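Local coordinates for protein terminase, large subunit (PDB 4DKW) that powers ATP-driven translocation of phage P22 DNA into empty capsids and, through the nuclease domain described here, cuts the viral genome to begin and end packaging, at residues A[6-10]-A[133-137]; A[26-31]-A[43-49]; A[56-61]-A[147-153]. One frame throughout, in Å; residues are numbered along the deposited sequence.

Contact 1: A[6-10]-A[133-137]; sequences RIFQI and RDLML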
loop_
_atom_site.group_PDB
_atom_site.type_symbol
_atom_site.label_atom_id
_atom_site.label_comp_id
_atom_site.label_asym_id
_atom_site.label_seq_id
_atom_site.Cartn_x
_atom_site.Cartn_y
_atom_site.Cartn_z
ATOM N N ARG A 6 -12.393 15.703 5.197
ATOM C CA ARG A 6 -11.606 14.710 4.484
ATOM C C ARG A 6 -10.115 14.980 4.583
ATOM O O ARG A 6 -9.680 16.136 4.632
ATOM C CB ARG A 6 -12.032 14.621 3.024
ATOM C CG ARG A 6 -13.292 13.812 2.829
ATOM C CD ARG A 6 -13.645 13.722 1.362
ATOM N NE ARG A 6 -12.452 13.430 0.573
ATOM C CZ ARG A 6 -12.444 13.279 -0.749
ATOM N NH1 ARG A 6 -13.570 13.388 -1.446
ATOM N NH2 ARG A 6 -11.306 13.016 -1.374
ATOM N N ILE A 7 -9.343 13.897 4.624
ATOM C CA ILE A 7 -7.902 13.964 4.769
ATOM C C ILE A 7 -7.251 14.396 3.457
ATOM O O ILE A 7 -6.368 15.255 3.453
ATOM C CB ILE A 7 -7.343 12.612 5.280
ATOM C CG1 ILE A 7 -7.596 12.493 6.787
ATOM C CG2 ILE A 7 -5.871 12.495 4.987
ATOM C CD1 ILE A 7 -7.335 11.128 7.376
ATOM N N PHE A 8 -7.700 13.815 2.348
ATOM C CA PHE A 8 -7.212 14.192 1.020
ATOM C C PHE A 8 -8.267 15.034 0.287
ATOM O O PHE A 8 -9.143 14.503 -0.399
ATOM C CB PHE A 8 -6.843 12.949 0.193
ATOM C CG PHE A 8 -5.769 12.082 0.820
ATOM C CD1 PHE A 8 -4.466 12.551 0.962
ATOM C CD2 PHE A 8 -6.058 10.790 1.244
ATOM C CE1 PHE A 8 -3.483 11.764 1.534
ATOM C CE2 PHE A 8 -5.074 9.995 1.808
ATOM C CZ PHE A 8 -3.787 10.486 1.956
ATOM N N GLN A 9 -8.198 16.351 0.445
ATOM C CA GLN A 9 -9.132 17.230 -0.249
ATOM C C GLN A 9 -8.608 17.590 -1.633
ATOM O O GLN A 9 -8.276 18.741 -1.924
ATOM C CB GLN A 9 -9.441 18.475 0.577
ATOM C CG GLN A 9 -10.434 18.198 1.685
ATOM C CD GLN A 9 -10.796 19.430 2.476
ATOM O OE1 GLN A 9 -10.121 20.452 2.387
ATOM N NE2 GLN A 9 -11.866 19.338 3.260
ATOM N N ILE A 10 -8.553 16.567 -2.478
ATOM C CA ILE A 10 -7.950 16.642 -3.790
ATOM C C ILE A 10 -8.920 15.957 -4.741
ATOM O O ILE A 10 -9.454 14.895 -4.424
ATOM C CB ILE A 10 -6.565 15.940 -3.779
ATOM C CG1 ILE A 10 -5.650 16.604 -2.744
ATOM C CG2 ILE A 10 -5.923 15.970 -5.150
ATOM C CD1 ILE A 10 -4.318 15.954 -2.578
ATOM N N ARG A 133 0.200 13.322 0.461
ATOM C CA ARG A 133 -0.615 14.439 -0.013
ATOM C C ARG A 133 0.215 15.418 -0.834
ATOM O O ARG A 133 -0.262 15.947 -1.837
ATOM C CB ARG A 133 -1.292 15.200 1.135
ATOM C CG ARG A 133 -2.188 16.347 0.614
ATOM C CD ARG A 133 -2.589 17.361 1.683
ATOM N NE ARG A 133 -3.475 16.791 2.694
ATOM C CZ ARG A 133 -3.072 16.436 3.909
ATOM N NH1 ARG A 133 -1.791 16.602 4.255
ATOM N NH2 ARG A 133 -3.943 15.919 4.776
ATOM N N ASP A 134 1.448 15.671 -0.393
ATOM C CA ASP A 134 2.365 16.537 -1.134
ATOM C C ASP A 134 2.577 15.989 -2.526
ATOM O O ASP A 134 2.507 16.729 -3.499
ATOM C CB ASP A 134 3.725 16.657 -0.436
ATOM C CG ASP A 134 3.662 17.472 0.832
ATOM O OD1 ASP A 134 2.655 18.181 1.052
ATOM O OD2 ASP A 134 4.642 17.410 1.604
ATOM N N LEU A 135 2.830 14.685 -2.615
ATOM C CA LEU A 135 3.061 14.022 -3.900
ATOM C C LEU A 135 1.844 14.158 -4.798
ATOM O O LEU A 135 1.978 14.441 -5.984
ATOM C CB LEU A 135 3.428 12.547 -3.716
ATOM C CG LEU A 135 4.740 12.240 -2.977
ATOM C CD1 LEU A 135 4.871 10.744 -2.697
ATOM C CD2 LEU A 135 5.911 12.728 -3.801
ATOM N N MET A 136 0.660 13.958 -4.232
ATOM C CA MET A 136 -0.589 14.133 -4.981
ATOM C C MET A 136 -0.715 15.533 -5.553
ATOM O O MET A 136 -1.051 15.696 -6.728
ATOM C CB MET A 136 -1.809 13.842 -4.101
ATOM C CG MET A 136 -1.906 12.402 -3.650
ATOM S SD MET A 136 -3.256 12.215 -2.502
ATOM C CE MET A 136 -3.078 10.483 -2.062
ATOM N N LEU A 137 -0.446 16.532 -4.718
ATOM C CA LEU A 137 -0.585 17.938 -5.092
ATOM C C LEU A 137 0.435 18.346 -6.155
ATOM O O LEU A 137 0.145 19.155 -7.033
ATOM C CB LEU A 137 -0.450 18.819 -3.841
ATOM C CG LEU A 137 -1.610 18.709 -2.856
ATOM C CD1 LEU A 137 -1.262 19.438 -1.570
ATOM C CD2 LEU A 137 -2.898 19.243 -3.492
#
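Met136 lays its terminal methyl over the ring of Phe8: CE sits 3.9 Å from the ring centroid and 14° off the normal, a CH-pi contact over the face. The sulfur follows more obliquely, Met136 SD lying 4.3 Å from the same centroid and 3.7 Å from Phe8 CD1, so the pair is also a Met-aromatic contact. Ile10 directs its CA-CB bond toward the helix, and its CD1 packs 3.6 Å from Met136 CB, 3.9 Å from Arg133 CG and 3.7 Å from Leu137 CD2, three residues spread over one turn. The aliphatic part of Arg133 runs past the edge of the Phe8 ring, Arg133 CB lying 4.1 Å from Phe8 CE1, and its guanidinium supplies the polar link: Arg133 NH2 donates to Ile7 O at 2.8 Å, and Arg133 NE adds a weak bond to Ile7 O at 3.4 Å. Gln9, exposed, is the centre of an inverse gamma turn between Phe8 and Ile10, which both meet the helix. Phe154 of helix 148-156 meets the Phe8 ring almost parallel and also touches Met136. An apolar seam of Phe8, Ile10, Met136 and Leu137 thus holds loop 6-10 against helix 125-137, and the Arg133 bond to Ile7 O fixes it at one point, away from the metal site.

Contact 2: A[26-31]-A[43-49]; sequences FYVIDA and IQLWWDK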
loop_
_atom_site.group_PDB
_atom_site.type_symbol
_atom_site.label_atom_id
_atom_site.label_comp_id
_atom_site.label_asym_id
_atom_site.label_seq_id
_atom_site.Cartn_x
_atom_site.Cartn_y
_atom_site.Cartn_z
ATOM N N PHE A 26 11.640 1.449 -14.230
ATOM C CA PHE A 26 10.820 1.798 -13.064
ATOM C C PHE A 26 11.114 0.795 -11.981
ATOM O O PHE A 26 11.493 -0.326 -12.277
ATOM C CB PHE A 26 9.315 1.762 -13.359
ATOM C CG PHE A 26 8.786 2.986 -14.069
ATOM C CD1 PHE A 26 9.638 3.840 -14.755
ATOM C CD2 PHE A 26 7.430 3.271 -14.052
ATOM C CE1 PHE A 26 9.145 4.942 -15.409
ATOM C CE2 PHE A 26 6.935 4.374 -14.706
ATOM C CZ PHE A 26 7.790 5.214 -15.379
ATOM N N TYR A 27 10.940 1.207 -10.730
ATOM C CA TYR A 27 11.073 0.298 -9.601
ATOM C C TYR A 27 9.707 -0.197 -9.126
ATOM O O TYR A 27 8.697 0.494 -9.276
ATOM C CB TYR A 27 11.833 0.975 -8.466
ATOM C CG TYR A 27 13.293 1.142 -8.784
ATOM C CD1 TYR A 27 14.253 0.395 -8.117
ATOM C CD2 TYR A 27 13.713 2.023 -9.773
ATOM C CE1 TYR A 27 15.588 0.535 -8.406
ATOM C CE2 TYR A 27 15.047 2.171 -10.073
ATOM C CZ TYR A 27 15.983 1.428 -9.389
ATOM O OH TYR A 27 17.324 1.569 -9.671
ATOM N N VAL A 28 9.684 -1.404 -8.570
ATOM C CA VAL A 28 8.436 -2.076 -8.220
ATOM C C VAL A 28 8.484 -2.602 -6.789
ATOM O O VAL A 28 9.466 -3.217 -6.384
ATOM C CB VAL A 28 8.145 -3.270 -9.176
ATOM C CG1 VAL A 28 6.815 -3.923 -8.825
ATOM C CG2 VAL A 28 8.154 -2.823 -10.640
ATOM N N ILE A 29 7.427 -2.346 -6.026
ATOM C CA ILE A 29 7.303 -2.884 -4.674
ATOM C C ILE A 29 5.841 -3.196 -4.371
ATOM O O ILE A 29 4.935 -2.516 -4.848
ATOM C CB ILE A 29 7.918 -1.938 -3.594
ATOM C CG1 ILE A 29 8.037 -2.655 -2.249
ATOM C CG2 ILE A 29 7.125 -0.632 -3.454
ATOM C CD1 ILE A 29 8.675 -1.836 -1.181
ATOM N N ASP A 30 5.625 -4.265 -3.616
ATOM C CA ASP A 30 4.291 -4.659 -3.191
ATOM C C ASP A 30 4.133 -4.344 -1.717
ATOM O O ASP A 30 5.123 -4.132 -1.004
ATOM C CB ASP A 30 4.074 -6.164 -3.407
ATOM C CG ASP A 30 3.551 -6.490 -4.789
ATOM O OD1 ASP A 30 3.854 -5.736 -5.734
ATOM O OD2 ASP A 30 2.834 -7.504 -4.927
ATOM N N ALA A 31 2.889 -4.322 -1.259
ATOM C CA ALA A 31 2.642 -4.158 0.159
ATOM C C ALA A 31 1.378 -4.889 0.581
ATOM O O ALA A 31 0.475 -5.122 -0.233
ATOM C CB ALA A 31 2.580 -2.692 0.528
ATOM N N ILE A 43 -1.155 -4.567 -2.568
ATOM C CA ILE A 43 -1.020 -3.540 -3.602
ATOM C C ILE A 43 0.321 -3.633 -4.295
ATOM O O ILE A 43 1.244 -4.267 -3.797
ATOM C CB ILE A 43 -1.197 -2.101 -3.038
ATOM C CG1 ILE A 43 -0.089 -1.753 -2.030
ATOM C CG2 ILE A 43 -2.582 -1.948 -2.393
ATOM C CD1 ILE A 43 1.202 -1.078 -2.611
ATOM N N GLN A 44 0.423 -2.988 -5.448
ATOM C CA GLN A 44 1.700 -2.855 -6.130
ATOM C C GLN A 44 1.895 -1.402 -6.534
ATOM O O GLN A 44 1.020 -0.778 -7.139
ATOM C CB GLN A 44 1.808 -3.772 -7.358
ATOM C CG GLN A 44 3.158 -3.668 -8.072
ATOM C CD GLN A 44 3.351 -4.749 -9.115
ATOM O OE1 GLN A 44 3.237 -4.497 -10.313
ATOM N NE2 GLN A 44 3.635 -5.966 -8.664
ATOM N N LEU A 45 3.058 -0.878 -6.190
ATOM C CA LEU A 45 3.389 0.495 -6.440
ATOM C C LEU A 45 4.565 0.522 -7.406
ATOM O O LEU A 45 5.511 -0.256 -7.261
ATOM C CB LEU A 45 3.772 1.118 -5.099
ATOM C CG LEU A 45 3.909 2.611 -4.876
ATOM C CD1 LEU A 45 2.596 3.347 -5.179
ATOM C CD2 LEU A 45 4.331 2.809 -3.432
ATOM N N TRP A 46 4.501 1.388 -8.414
ATOM C CA TRP A 46 5.639 1.578 -9.305
ATOM C C TRP A 46 6.248 2.929 -9.001
ATOM O O TRP A 46 5.524 3.889 -8.721
ATOM C CB TRP A 46 5.218 1.533 -10.771
ATOM C CG TRP A 46 4.606 0.244 -11.192
ATOM C CD1 TRP A 46 4.562 -0.920 -10.481
ATOM C CD2 TRP A 46 3.939 -0.015 -12.433
ATOM N NE1 TRP A 46 3.915 -1.892 -11.204
ATOM C CE2 TRP A 46 3.525 -1.364 -12.406
ATOM C CE3 TRP A 46 3.663 0.761 -13.568
ATOM C CZ2 TRP A 46 2.832 -1.947 -13.471
ATOM C CZ3 TRP A 46 2.980 0.177 -14.626
ATOM C CH2 TRP A 46 2.571 -1.164 -14.569
ATOM N N TRP A 47 7.576 2.990 -9.040
ATOM C CA TRP A 47 8.316 4.217 -8.759
ATOM C C TRP A 47 9.260 4.556 -9.923
ATOM O O TRP A 47 10.208 3.828 -10.209
ATOM C CB TRP A 47 9.116 4.071 -7.458
ATOM C CG TRP A 47 9.754 5.335 -6.978
ATOM C CD1 TRP A 47 9.476 6.610 -7.391
ATOM C CD2 TRP A 47 10.769 5.451 -5.968
ATOM N NE1 TRP A 47 10.267 7.511 -6.716
ATOM C CE2 TRP A 47 11.061 6.833 -5.840
ATOM C CE3 TRP A 47 11.449 4.534 -5.175
ATOM C CZ2 TRP A 47 12.024 7.307 -4.924
ATOM C CZ3 TRP A 47 12.401 5.007 -4.278
ATOM C CH2 TRP A 47 12.679 6.380 -4.161
ATOM N N ASP A 48 8.966 5.656 -10.597
ATOM C CA ASP A 48 9.865 6.254 -11.559
ATOM C C ASP A 48 10.798 7.116 -10.722
ATOM O O ASP A 48 10.406 8.190 -10.286
ATOM C CB ASP A 48 9.042 7.129 -12.532
ATOM C CG ASP A 48 9.892 7.773 -13.622
ATOM O OD1 ASP A 48 11.134 7.805 -13.484
ATOM O OD2 ASP A 48 9.318 8.255 -14.619
ATOM N N LYS A 49 12.023 6.655 -10.480
ATOM C CA LYS A 49 12.971 7.433 -9.673
ATOM C C LYS A 49 13.541 8.647 -10.375
ATOM O O LYS A 49 13.972 9.590 -9.718
ATOM C CB LYS A 49 14.129 6.570 -9.188
ATOM C CG LYS A 49 13.733 5.476 -8.217
ATOM C CD LYS A 49 14.959 4.929 -7.507
ATOM C CE LYS A 49 14.602 3.707 -6.707
ATOM N NZ LYS A 49 15.787 3.077 -6.091
#
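Six main-chain hydrogen bonds join 26-31 to 43-49 in three reciprocal pairs. Tyr27 N gives to Trp47 O (2.8 Å) and Trp47 N to Tyr27 O (2.7 Å); Ile29 N reaches Leu45 O at 3.1 Å, answered by Leu45 N to Ile29 O at 2.8 Å; Ala31 N pairs with Ile43 O (3.0 Å) and Ile43 N with Ala31 O (2.9 Å). Val28-Trp46 and Asp30-Gln44 are the non-hydrogen-bonded pairs, and their side chains share one face, opposite that of Tyr27, Ile29, Ala31, Ile43, Leu45 and Trp47. On the Val28 face Gln44 NE2 donates to Asp30 OD1 (2.9 Å) and to the carbonyl of Trp77, while Gln44 OE1 accepts from Trp46 NE1 (2.8 Å). His42 binds Asp30 OD2, so both carboxylate oxygens are engaged. On the Tyr27 face, Trp47 NE1 is satisfied by Asp52. Lys49 folds over the Tyr27 ring, its NZ 3.7 Å from the ring centroid in a cation-pi contact, and Asp48 CB lies 3.8 Å from the Phe26 ring centroid. Strand 27-33 continues to Asp33, which with Asp171 binds catalytic magnesium; an antiparallel hairpin whose first strand leads into a metal-binding aspartate is characteristic of the RNase H-like nuclease fold.

Contact 3: A[56-61]-A[147-153]; sequences LARVWK and CEPFFEE
Strand 56-61 packs against the start of helix 148-156; the segment axes approach to 8.3 Å and cross at +72°. The strand is extended except at Ala57 (phi/psi -98/-29), which with Arg58 forms a classic beta bulge opposite Gln44; 148-153 is helical. CA to CA, Val59 and Cys147 are closest (5.5 Å), then Lys61 and Pro149 (7.0 Å). Cys147 (chi1 m) turns its SG to 3.6 Å from Leu56 O and its CB to 3.8 Å from Val59 CG2. Val59 (t) places CG1 3.7 Å from Pro149 CB. Leu56 (chi1 t, chi2 p) brings CD2 to 3.4 Å from CD1 of Phe150 (chi1 t, chi2 89°). Here a helix packs on the central RNase H-like sheet, beside the metal site. Lys61 is all-trans, and Glu153 (chi1 m, chi2 t, chi3 -5°) comes to meet it: Lys61 NZ to Glu153 OE2 is 2.5 Å, a salt bridge. Glu153 also accepts from the backbone of Val172 and Leu173, next to magnesium-binding Asp171, with which Lys61 makes a long, weak ion pair.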
loop_
_atom_site.group_PDB
_atom_site.type_symbol
_atom_site.label_atom_id
_atom_site.label_comp_id
_atom_site.label_asym_id
_atom_site.label_seq_id
_atom_site.Cartn_x
_atom_site.Cartn_y
_atom_site.Cartn_z
ATOM N N LEU A 56 0.270 3.803 -8.279
ATOM C CA LEU A 56 -0.376 2.676 -7.644
ATOM C C LEU A 56 -0.989 1.864 -8.780
ATOM O O LEU A 56 -2.010 2.247 -9.339
ATOM C CB LEU A 56 -1.435 3.155 -6.654
ATOM C CG LEU A 56 -2.118 2.034 -5.873
ATOM C CD1 LEU A 56 -1.090 1.235 -5.080
ATOM C CD2 LEU A 56 -3.166 2.622 -4.954
ATOM N N ALA A 57 -0.337 0.757 -9.140
ATOM C CA ALA A 57 -0.663 0.038 -10.371
ATOM C C ALA A 57 -1.585 -1.179 -10.191
ATOM O O ALA A 57 -2.313 -1.541 -11.109
ATOM C CB ALA A 57 0.622 -0.376 -11.079
ATOM N N ARG A 58 -1.537 -1.822 -9.027
ATOM C CA ARG A 58 -2.379 -2.987 -8.771
ATOM C C ARG A 58 -2.941 -2.917 -7.359
ATOM O O ARG A 58 -2.236 -2.541 -6.433
ATOM C CB ARG A 58 -1.592 -4.293 -8.935
ATOM C CG ARG A 58 -0.803 -4.436 -10.225
ATOM C CD ARG A 58 -1.698 -4.858 -11.356
ATOM N NE ARG A 58 -0.932 -5.241 -12.540
ATOM C CZ ARG A 58 -0.622 -4.414 -13.536
ATOM N NH1 ARG A 58 -1.006 -3.139 -13.503
ATOM N NH2 ARG A 58 0.073 -4.863 -14.571
ATOM N N VAL A 59 -4.216 -3.273 -7.210
ATOM C CA VAL A 59 -4.893 -3.293 -5.916
ATOM C C VAL A 59 -5.818 -4.496 -5.816
ATOM O O VAL A 59 -6.596 -4.764 -6.734
ATOM C CB VAL A 59 -5.730 -2.021 -5.692
ATOM C CG1 VAL A 59 -6.723 -2.229 -4.572
ATOM C CG2 VAL A 59 -4.825 -0.827 -5.400
ATOM N N TRP A 60 -5.718 -5.223 -4.706
ATOM C CA TRP A 60 -6.627 -6.320 -4.411
ATOM C C TRP A 60 -7.054 -6.197 -2.953
ATOM O O TRP A 60 -6.221 -6.050 -2.061
ATOM C CB TRP A 60 -5.957 -7.670 -4.681
ATOM C CG TRP A 60 -6.804 -8.879 -4.333
ATOM C CD1 TRP A 60 -7.793 -9.441 -5.094
ATOM C CD2 TRP A 60 -6.708 -9.683 -3.143
ATOM N NE1 TRP A 60 -8.324 -10.539 -4.445
ATOM C CE2 TRP A 60 -7.673 -10.708 -3.250
ATOM C CE3 TRP A 60 -5.902 -9.630 -1.995
ATOM C CZ2 TRP A 60 -7.859 -11.666 -2.253
ATOM C CZ3 TRP A 60 -6.087 -10.583 -1.007
ATOM C CH2 TRP A 60 -7.058 -11.589 -1.143
ATOM N N LYS A 61 -8.359 -6.235 -2.717
ATOM C CA LYS A 61 -8.902 -6.072 -1.375
ATOM C C LYS A 61 -10.013 -7.086 -1.142
ATOM O O LYS A 61 -10.936 -7.191 -1.957
ATOM C CB LYS A 61 -9.447 -4.654 -1.219
ATOM C CG LYS A 61 -10.097 -4.365 0.118
ATOM C CD LYS A 61 -10.553 -2.914 0.185
ATOM C CE LYS A 61 -11.268 -2.630 1.495
ATOM N NZ LYS A 61 -11.531 -1.185 1.651
ATOM N N CYS A 147 -7.891 0.689 -10.321
ATOM C CA CYS A 147 -7.689 0.396 -8.898
ATOM C C CYS A 147 -8.789 1.040 -8.075
ATOM O O CYS A 147 -8.506 1.802 -7.153
ATOM C CB CYS A 147 -6.331 0.912 -8.410
ATOM S SG CYS A 147 -4.936 0.123 -9.186
ATOM N N GLU A 148 -10.039 0.737 -8.413
ATOM C CA GLU A 148 -11.190 1.342 -7.745
ATOM C C GLU A 148 -11.246 1.240 -6.203
ATOM O O GLU A 148 -11.689 2.190 -5.552
ATOM C CB GLU A 148 -12.502 0.852 -8.375
ATOM C CG GLU A 148 -13.764 1.502 -7.803
ATOM C CD GLU A 148 -13.842 3.011 -8.065
ATOM O OE1 GLU A 148 -13.143 3.518 -8.973
ATOM O OE2 GLU A 148 -14.619 3.689 -7.356
ATOM N N PRO A 149 -10.814 0.103 -5.608
ATOM C CA PRO A 149 -10.830 0.071 -4.135
ATOM C C PRO A 149 -9.990 1.168 -3.469
ATOM O O PRO A 149 -10.291 1.517 -2.326
ATOM C CB PRO A 149 -10.252 -1.311 -3.800
ATOM C CG PRO A 149 -10.603 -2.146 -4.967
ATOM C CD PRO A 149 -10.486 -1.224 -6.167
ATOM N N PHE A 150 -8.977 1.703 -4.154
ATOM C CA PHE A 150 -8.247 2.850 -3.617
ATOM C C PHE A 150 -9.154 4.068 -3.518
ATOM O O PHE A 150 -9.170 4.761 -2.513
ATOM C CB PHE A 150 -7.043 3.220 -4.478
ATOM C CG PHE A 150 -6.365 4.492 -4.029
ATOM C CD1 PHE A 150 -5.357 4.452 -3.079
ATOM C CD2 PHE A 150 -6.758 5.732 -4.533
ATOM C CE1 PHE A 150 -4.733 5.622 -2.649
ATOM C CE2 PHE A 150 -6.153 6.897 -4.098
ATOM C CZ PHE A 150 -5.134 6.843 -3.159
ATOM N N PHE A 151 -9.883 4.350 -4.589
ATOM C CA PHE A 151 -10.704 5.556 -4.645
ATOM C C PHE A 151 -11.885 5.499 -3.677
ATOM O O PHE A 151 -12.286 6.519 -3.102
ATOM C CB PHE A 151 -11.152 5.828 -6.087
ATOM C CG PHE A 151 -10.023 6.214 -6.989
ATOM C CD1 PHE A 151 -9.393 7.448 -6.830
ATOM C CD2 PHE A 151 -9.561 5.341 -7.964
ATOM C CE1 PHE A 151 -8.335 7.811 -7.642
ATOM C CE2 PHE A 151 -8.501 5.697 -8.785
ATOM C CZ PHE A 151 -7.892 6.935 -8.626
ATOM N N GLU A 152 -12.426 4.301 -3.487
ATOM C CA GLU A 152 -13.484 4.086 -2.504
ATOM C C GLU A 152 -13.057 4.509 -1.107
ATOM O O GLU A 152 -13.839 5.108 -0.372
ATOM C CB GLU A 152 -13.915 2.619 -2.493
ATOM C CG GLU A 152 -14.550 2.160 -3.798
ATOM C CD GLU A 152 -14.939 0.686 -3.784
ATOM O OE1 GLU A 152 -14.455 -0.059 -2.898
ATOM O OE2 GLU A 152 -15.729 0.272 -4.666
ATOM N N GLU A 153 -11.817 4.185 -0.744
ATOM C CA GLU A 153 -11.264 4.549 0.562
ATOM C C GLU A 153 -10.842 6.020 0.620
ATOM O O GLU A 153 -11.087 6.711 1.607
ATOM C CB GLU A 153 -10.067 3.660 0.903
ATOM C CG GLU A 153 -10.371 2.159 0.949
ATOM C CD GLU A 153 -9.223 1.359 1.555
ATOM O OE1 GLU A 153 -8.176 1.970 1.850
ATOM O OE2 GLU A 153 -9.362 0.129 1.742
#

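From the N terminus, residues 6-10 open contact 1, whose loop closes only at helix 125-137, 123 residues later. Nested inside that loop, contact 2 closes locally, joining strands 27-33 and 40-48 as a hairpin. After a short turn the chain enters strand 53-62, where contact 3 opens; its partner, 147-153, comes after 133-137, so contacts 1 and 3 cross while 2 and 3 stand in series. Contacts 2 and 3 touch through the sheet: Gln44 O lies 2.9 Å from Ala57 N and Gln44 N 2.9 Å from Arg58 O, both probable hydrogen bonds. Contact 1 ties the N-terminal loop to helix 125-137; contact 3 ties helix 148-156 to the sheet containing the contact 2 hairpin.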